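Local coordinates for 3-polyprenyl-4-hydroxybenzoate decarboxylase and related decarboxylases (Pelotomaculum thermopropionicum, PDB 6H6X), which probably decarboxylates an aromatic acid as a UbiD-family enzyme, using bound prenylated FMN and a manganese ion, at residues Gly62-Phe67 and Glu76-Lys81. The protein carries 8 engineered substitutions. Sequence-based numbering, arbitrary orientation. Where two conformers were deposited one is given.
Sequences GDRELF and EGMLEK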
ATOM      1  N   GLY B  62      11.726  13.713  -0.393  1.00 44.38           N
ATOM      2  CA  GLY B  62      10.720  12.816  -0.906  1.00 45.80           C
ATOM      3  C   GLY B  62       9.984  12.010   0.140  1.00 45.40           C
ATOM      4  O   GLY B  62       9.374  11.010  -0.191  1.00 51.22           O
ATOM      5  N   ASP B  63      10.045  12.461   1.390  1.00 42.73           N
ATOM      6  CA  ASP B  63       9.360  11.840   2.491  1.00 43.26           C
ATOM      7  C   ASP B  63       9.223  12.867   3.585  1.00 43.24           C
ATOM      8  O   ASP B  63       9.907  13.901   3.573  1.00 43.63           O
ATOM      9  CB  ASP B  63      10.070  10.569   2.952  1.00 55.28           C
ATOM     10  CG  ASP B  63      11.444  10.826   3.612  1.00 71.65           C
ATOM     11  OD1 ASP B  63      11.554  11.710   4.514  1.00 74.34           O
ATOM     12  OD2 ASP B  63      12.406  10.097   3.251  1.00 75.13           O
ATOM     13  N   ARG B  64       8.342  12.602   4.517  0.50 44.88           N
ATOM     14  CA  ARG B  64       8.045  13.552   5.577  0.50 51.05           C
ATOM     15  C   ARG B  64       9.191  13.781   6.581  0.50 48.25           C
ATOM     16  O   ARG B  64       9.253  14.859   7.175  0.50 49.26           O
ATOM     17  CB  ARG B  64       6.745  13.132   6.244  0.50 51.61           C
ATOM     18  CG  ARG B  64       5.590  13.563   5.413  0.50 50.68           C
ATOM     19  CD  ARG B  64       4.557  12.470   5.514  0.50 57.86           C
ATOM     20  NE  ARG B  64       4.482  11.578   4.354  0.50 55.62           N
ATOM     21  CZ  ARG B  64       3.524  11.700   3.459  0.50 48.31           C
ATOM     22  NH1 ARG B  64       2.689  12.703   3.633  0.50 42.16           N
ATOM     23  NH2 ARG B  64       3.402  10.868   2.421  0.50 48.07           N
ATOM     24  N   GLU B  65      10.078  12.802   6.747  1.00 49.59           N
ATOM     25  CA  GLU B  65      11.259  12.947   7.618  1.00 53.97           C
ATOM     26  C   GLU B  65      12.195  14.056   7.090  1.00 49.65           C
ATOM     27  O   GLU B  65      12.530  14.964   7.839  1.00 52.59           O
ATOM     28  CB  GLU B  65      11.988  11.599   7.784  1.00 49.20           C
ATOM     29  N   LEU B  66      12.486  14.052   5.783  1.00 51.45           N
ATOM     30  CA  LEU B  66      13.289  15.106   5.174  1.00 44.23           C
ATOM     31  C   LEU B  66      12.641  16.447   5.189  1.00 48.36           C
ATOM     32  O   LEU B  66      13.307  17.414   5.502  1.00 52.20           O
ATOM     33  CB  LEU B  66      13.734  14.732   3.776  1.00 53.47           C
ATOM     34  CG  LEU B  66      14.695  13.546   3.825  1.00 51.92           C
ATOM     35  CD1 LEU B  66      15.015  13.089   2.429  1.00 57.98           C
ATOM     36  CD2 LEU B  66      15.961  13.907   4.576  1.00 54.68           C
ATOM     37  N   PHE B  67      11.344  16.563   4.930  1.00 42.37           N
ATOM     38  CA  PHE B  67      10.750  17.890   5.040  1.00 39.53           C
ATOM     39  C   PHE B  67      10.749  18.385   6.464  1.00 40.04           C
ATOM     40  O   PHE B  67      10.850  19.583   6.701  1.00 37.91           O
ATOM     41  CB  PHE B  67       9.324  17.939   4.451  1.00 41.46           C
ATOM     42  CG  PHE B  67       9.301  18.040   2.947  1.00 37.89           C
ATOM     43  CD1 PHE B  67       9.494  19.258   2.330  1.00 42.25           C
ATOM     44  CD2 PHE B  67       9.076  16.941   2.176  1.00 42.52           C
ATOM     45  CE1 PHE B  67       9.481  19.366   0.947  1.00 44.02           C
ATOM     46  CE2 PHE B  67       9.037  17.041   0.780  1.00 42.35           C
ATOM     47  CZ  PHE B  67       9.238  18.252   0.166  1.00 41.15           C
ATOM     48  N   GLU B  76       6.659  14.868  14.119  1.00 60.31           N
ATOM     49  CA  GLU B  76       5.542  15.092  15.025  1.00 60.43           C
ATOM     50  C   GLU B  76       5.146  16.545  15.089  1.00 53.38           C
ATOM     51  O   GLU B  76       3.978  16.830  15.279  1.00 54.52           O
ATOM     52  CB  GLU B  76       5.854  14.596  16.456  1.00 70.52           C
ATOM     53  CG  GLU B  76       5.918  13.070  16.622  1.00 77.70           C
ATOM     54  CD  GLU B  76       7.229  12.423  16.139  1.00 83.88           C
ATOM     55  OE1 GLU B  76       8.292  13.095  16.156  1.00 77.00           O
ATOM     56  OE2 GLU B  76       7.201  11.227  15.728  1.00 83.99           O
ATOM     57  N   GLY B  77       6.092  17.468  14.935  1.00 46.75           N
ATOM     58  CA  GLY B  77       5.777  18.905  15.069  1.00 48.11           C
ATOM     59  C   GLY B  77       5.654  19.687  13.759  1.00 46.30           C
ATOM     60  O   GLY B  77       5.311  20.871  13.770  1.00 45.05           O
ATOM     61  N   MET B  78       5.942  19.024  12.642  1.00 43.97           N
ATOM     62  CA  MET B  78       5.997  19.640  11.290  1.00 41.33           C
ATOM     63  C   MET B  78       4.784  20.483  10.972  1.00 41.84           C
ATOM     64  O   MET B  78       4.919  21.685  10.623  1.00 45.79           O
ATOM     65  CB  MET B  78       6.170  18.507  10.277  1.00 50.63           C
ATOM     66  CG  MET B  78       6.061  18.863   8.790  1.00 61.45           C
ATOM     67  SD  MET B  78       6.797  17.610   7.711  1.00 66.96           S
ATOM     68  CE  MET B  78       6.079  16.184   8.517  1.00 58.18           C
ATOM     69  N   LEU B  79       3.584  19.919  11.138  1.00 37.32           N
ATOM     70  CA  LEU B  79       2.401  20.633  10.702  1.00 39.06           C
ATOM     71  C   LEU B  79       2.144  21.893  11.499  1.00 45.16           C
ATOM     72  O   LEU B  79       1.718  22.935  10.942  1.00 45.64           O
ATOM     73  CB  LEU B  79       1.173  19.728  10.657  1.00 43.40           C
ATOM     74  CG  LEU B  79       1.289  18.470   9.767  1.00 45.33           C
ATOM     75  CD1 LEU B  79       0.026  17.618   9.830  1.00 48.18           C
ATOM     76  CD2 LEU B  79       1.635  18.823   8.313  1.00 47.06           C
ATOM     77  N   GLU B  80       2.398  21.794  12.806  1.00 54.74           N
ATOM     78  CA  GLU B  80       2.214  22.928  13.720  1.00 58.59           C
ATOM     79  C   GLU B  80       3.317  23.940  13.467  1.00 46.72           C
ATOM     80  O   GLU B  80       3.050  25.128  13.403  1.00 42.21           O
ATOM     81  CB  GLU B  80       2.193  22.497  15.215  1.00 71.46           C
ATOM     82  CG  GLU B  80       0.869  21.825  15.671  1.00 86.57           C
ATOM     83  CD  GLU B  80       0.886  20.277  15.618  1.00109.10           C
ATOM     84  OE1 GLU B  80       0.070  19.645  16.318  1.00110.46           O
ATOM     85  OE2 GLU B  80       1.738  19.652  14.913  1.00119.03           O
ATOM     86  N   LYS B  81       4.555  23.499  13.260  1.00 46.66           N
ATOM     87  CA  LYS B  81       5.597  24.480  12.896  1.00 51.32           C
ATOM     88  C   LYS B  81       5.233  25.250  11.615  1.00 47.56           C
ATOM     89  O   LYS B  81       5.397  26.462  11.551  1.00 49.00           O
ATOM     90  CB  LYS B  81       6.989  23.855  12.786  1.00 59.44           C
ATOM     91  CG  LYS B  81       8.073  24.859  13.184  1.00 69.63           C
ATOM     92  CD  LYS B  81       9.400  24.710  12.447  1.00 84.45           C
ATOM     93  CE  LYS B  81      10.521  25.517  13.105  1.00 84.78           C
ATOM     94  NZ  LYS B  81      10.121  26.934  13.322  1.00 82.73           N
TER
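Helix-to-helix packing within the N-terminal domain of a UbiD-family enzyme brings M78, on helix 75-87, against R64 and F67 in the first turn of the short helix 64-70. Here a single thioether spans two helices whose backbones stay apart, the nearest CA atoms, those of F67 and M78, lying 8.0 Å apart. With CG anti to the backbone N (chi1 172°), M78 reaches out from its own helix; a bend at chi3 (46°) then turns the terminal methyl. That methyl, CE, lies 3.9 Å from CB of R64, and both CE and SD lie 3.7 Å from the carbonyl oxygen O of R64, while SD rests 4.1 Å from CB of F67. R64 thus offers its carbonyl oxygen and the start of its side chain, F67 its CB; their ends lead away from M78, both side chains touching L298 of helix 294-315. D63 is the N-cap of helix 64-70, its OD1 accepting a nearly straight hydrogen bond (167°) from N of L66. Shortening M78 to an alanine would remove SD and CE and is likely to open a gap against the R64 carbonyl and CB of F67. No hydrogen bond joins the segments, so between them the contact is van der Waals in kind and carried by M78.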